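PDB 4O4A: lipoprotein, putative, which is of unknown function but, as a putative bacterial lipoprotein grouped with lipid-binding proteins, may act at the cell envelope. Local coordinates for residues T70-T75 and Q159-R164. Sequence-based numbering, arbitrary orientation.
Sequences TAVTST and QRIQER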
ATOM      1  N   THR B  70     -25.776  -3.304   1.658  1.00 39.81           N
ATOM      2  CA  THR B  70     -26.230  -4.198   2.699  1.00 40.53           C
ATOM      3  C   THR B  70     -27.735  -4.323   2.696  1.00 39.32           C
ATOM      4  O   THR B  70     -28.432  -3.358   2.402  1.00 42.53           O
ATOM      5  CB  THR B  70     -25.854  -3.550   4.019  1.00 45.55           C
ATOM      6  OG1 THR B  70     -24.428  -3.489   4.119  1.00 47.65           O
ATOM      7  CG2 THR B  70     -26.431  -4.281   5.183  1.00 51.90           C
ATOM      8  N   ALA B  71     -28.242  -5.499   3.046  1.00 38.05           N
ATOM      9  CA  ALA B  71     -29.681  -5.714   3.131  1.00 38.83           C
ATOM     10  C   ALA B  71     -29.947  -6.638   4.281  1.00 40.00           C
ATOM     11  O   ALA B  71     -29.353  -7.700   4.384  1.00 41.62           O
ATOM     12  CB  ALA B  71     -30.226  -6.299   1.856  1.00 38.06           C
ATOM     13  N   VAL B  72     -30.837  -6.210   5.159  1.00 43.12           N
ATOM     14  CA  VAL B  72     -31.171  -6.938   6.358  1.00 44.73           C
ATOM     15  C   VAL B  72     -32.649  -7.234   6.337  1.00 44.51           C
ATOM     16  O   VAL B  72     -33.431  -6.343   6.081  1.00 48.39           O
ATOM     17  CB  VAL B  72     -30.871  -6.043   7.556  1.00 47.41           C
ATOM     18  CG1 VAL B  72     -31.327  -6.677   8.851  1.00 51.07           C
ATOM     19  CG2 VAL B  72     -29.384  -5.727   7.610  1.00 47.77           C
ATOM     20  N   THR B  73     -33.043  -8.473   6.589  1.00 45.07           N
ATOM     21  CA  THR B  73     -34.465  -8.812   6.584  1.00 47.22           C
ATOM     22  C   THR B  73     -34.827  -9.844   7.620  1.00 50.87           C
ATOM     23  O   THR B  73     -33.991 -10.642   8.048  1.00 51.97           O
ATOM     24  CB  THR B  73     -34.939  -9.360   5.218  1.00 47.35           C
ATOM     25  OG1 THR B  73     -36.352  -9.630   5.260  1.00 45.66           O
ATOM     26  CG2 THR B  73     -34.190 -10.639   4.862  1.00 48.07           C
ATOM     27  N   SER B  74     -36.102  -9.822   7.999  1.00 53.56           N
ATOM     28  CA  SER B  74     -36.659 -10.763   8.954  1.00 53.18           C
ATOM     29  C   SER B  74     -37.194 -12.004   8.239  1.00 52.97           C
ATOM     30  O   SER B  74     -37.671 -12.920   8.882  1.00 57.22           O
ATOM     31  CB  SER B  74     -37.753 -10.105   9.770  1.00 55.72           C
ATOM     32  OG  SER B  74     -38.743  -9.523   8.940  1.00 54.99           O
ATOM     33  N   THR B  75     -37.136 -12.033   6.908  1.00 49.43           N
ATOM     34  CA  THR B  75     -37.561 -13.210   6.166  1.00 48.74           C
ATOM     35  C   THR B  75     -36.672 -14.352   6.641  1.00 49.19           C
ATOM     36  O   THR B  75     -35.469 -14.196   6.687  1.00 45.78           O
ATOM     37  CB  THR B  75     -37.438 -12.986   4.650  1.00 46.55           C
ATOM     38  OG1 THR B  75     -38.347 -11.947   4.249  1.00 45.81           O
ATOM     39  CG2 THR B  75     -37.758 -14.258   3.886  1.00 45.88           C
ATOM     40  N   GLN B 159     -22.068  -6.588  13.583  1.00 64.13           N
ATOM     41  CA  GLN B 159     -22.026  -5.748  14.747  1.00 73.51           C
ATOM     42  C   GLN B 159     -23.177  -4.751  14.700  1.00 70.93           C
ATOM     43  O   GLN B 159     -23.849  -4.559  15.710  1.00 75.42           O
ATOM     44  CB  GLN B 159     -20.689  -5.027  14.844  1.00 82.78           C
ATOM     45  CG  GLN B 159     -20.541  -4.187  16.094  1.00 91.49           C
ATOM     46  CD  GLN B 159     -19.132  -3.719  16.268  1.00103.03           C
ATOM     47  OE1 GLN B 159     -18.520  -3.886  17.338  1.00130.49           O
ATOM     48  NE2 GLN B 159     -18.576  -3.180  15.204  1.00 99.10           N
ATOM     49  N   ARG B 160     -23.391  -4.108  13.549  1.00 64.93           N
ATOM     50  CA  ARG B 160     -24.498  -3.153  13.416  1.00 68.15           C
ATOM     51  C   ARG B 160     -25.812  -3.839  13.711  1.00 66.16           C
ATOM     52  O   ARG B 160     -26.696  -3.242  14.317  1.00 65.82           O
ATOM     53  CB  ARG B 160     -24.571  -2.421  12.047  1.00 71.98           C
ATOM     54  CG  ARG B 160     -23.547  -1.303  11.894  1.00 81.70           C
ATOM     55  CD  ARG B 160     -23.838  -0.345  10.718  1.00 91.24           C
ATOM     56  NE  ARG B 160     -24.247  -0.992   9.451  1.00 95.34           N
ATOM     57  CZ  ARG B 160     -23.408  -1.540   8.563  1.00 94.04           C
ATOM     58  NH1 ARG B 160     -23.888  -2.074   7.441  1.00 88.60           N
ATOM     59  NH2 ARG B 160     -22.091  -1.570   8.789  1.00 93.35           N
ATOM     60  N   ILE B 161     -25.933  -5.095  13.289  1.00 63.90           N
ATOM     61  CA  ILE B 161     -27.141  -5.876  13.534  1.00 67.49           C
ATOM     62  C   ILE B 161     -27.347  -6.131  15.022  1.00 72.28           C
ATOM     63  O   ILE B 161     -28.395  -5.812  15.575  1.00 77.23           O
ATOM     64  CB  ILE B 161     -27.107  -7.223  12.784  1.00 67.29           C
ATOM     65  CG1 ILE B 161     -27.313  -6.984  11.283  1.00 65.95           C
ATOM     66  CG2 ILE B 161     -28.205  -8.148  13.292  1.00 72.28           C
ATOM     67  CD1 ILE B 161     -27.193  -8.229  10.433  1.00 64.49           C
ATOM     68  N   GLN B 162     -26.343  -6.706  15.668  1.00 76.08           N
ATOM     69  CA  GLN B 162     -26.429  -6.990  17.091  1.00 81.78           C
ATOM     70  C   GLN B 162     -26.745  -5.734  17.909  1.00 83.75           C
ATOM     71  O   GLN B 162     -27.596  -5.755  18.796  1.00 83.90           O
ATOM     72  CB  GLN B 162     -25.153  -7.707  17.544  1.00 86.29           C
ATOM     73  CG  GLN B 162     -25.142  -9.185  17.145  1.00 91.43           C
ATOM     74  CD  GLN B 162     -25.622 -10.129  18.245  1.00106.40           C
ATOM     75  OE1 GLN B 162     -25.409  -9.882  19.435  1.00115.29           O
ATOM     76  NE2 GLN B 162     -26.213 -11.247  17.850  1.00108.92           N
ATOM     77  N   GLU B 163     -26.107  -4.633  17.557  1.00 86.93           N
ATOM     78  CA  GLU B 163     -26.275  -3.372  18.248  1.00101.04           C
ATOM     79  C   GLU B 163     -27.661  -2.734  18.009  1.00104.38           C
ATOM     80  O   GLU B 163     -28.392  -2.500  18.955  1.00111.56           O
ATOM     81  CB  GLU B 163     -25.053  -2.513  17.856  1.00105.88           C
ATOM     82  CG  GLU B 163     -24.886  -1.064  18.317  1.00113.99           C
ATOM     83  CD  GLU B 163     -23.490  -0.509  17.986  1.00116.43           C
ATOM     84  OE1 GLU B 163     -22.646  -1.255  17.444  1.00106.76           O
ATOM     85  OE2 GLU B 163     -23.222   0.681  18.273  1.00127.43           O
ATOM     86  N   ARG B 164     -28.057  -2.538  16.759  1.00114.94           N
ATOM     87  CA  ARG B 164     -29.349  -1.919  16.437  1.00119.51           C
ATOM     88  C   ARG B 164     -30.556  -2.810  16.704  1.00116.02           C
ATOM     89  O   ARG B 164     -31.527  -2.375  17.323  1.00125.58           O
ATOM     90  CB  ARG B 164     -29.371  -1.478  14.956  1.00121.39           C
ATOM     91  CG  ARG B 164     -30.511  -0.519  14.593  1.00126.00           C
ATOM     92  CD  ARG B 164     -31.895  -1.148  14.547  1.00126.26           C
ATOM     93  NE  ARG B 164     -32.944  -0.162  14.305  1.00134.85           N
ATOM     94  CZ  ARG B 164     -33.285   0.330  13.114  1.00140.35           C
ATOM     95  NH1 ARG B 164     -32.637  -0.031  12.007  1.00140.42           N
ATOM     96  NH2 ARG B 164     -34.271   1.218  13.031  1.00139.41           N
TER
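Val72 meets Ile161 through methyl groups: CG2 of Val72 lies 4.4 Å from CD1 of Ile161, a loose van der Waals approach. Ile161 gets that far because its side chain runs out extended beyond CG1 (chi2 176°), which carries CD1 toward the strand. Two residues earlier, on the same side of the strand, Thr70 faces Arg160. Its OG1 sits at the edge of the guanidinium, in the plane of the group, 3.7 Å from NH1 of Arg160, too far for a hydrogen bond; the Thr70 methyl, CG2, is 4.1 Å from the same nitrogen. A bend at the third torsion of Arg160 (chi3 -44°) turns the guanidinium back toward the strand, where NH1 forms a salt bridge with Asp68, its stronger partner. Asp68 also accepts a weak hydrogen bond from the backbone N of Thr70, so one carboxylate links the start of the strand to the helix. Leu157 and Lys153 on Thr70, and Tyr165 on Val72, extend the packing along helix 149-166, while Ala71 is bonded through its backbone to the neighbouring strand 40-45. The helix thus lies against an edge strand, within this chain, of the four-stranded sheet by sparse apolar contact, and the ionic tie through Asp68 probably contributes much of the polar attraction there.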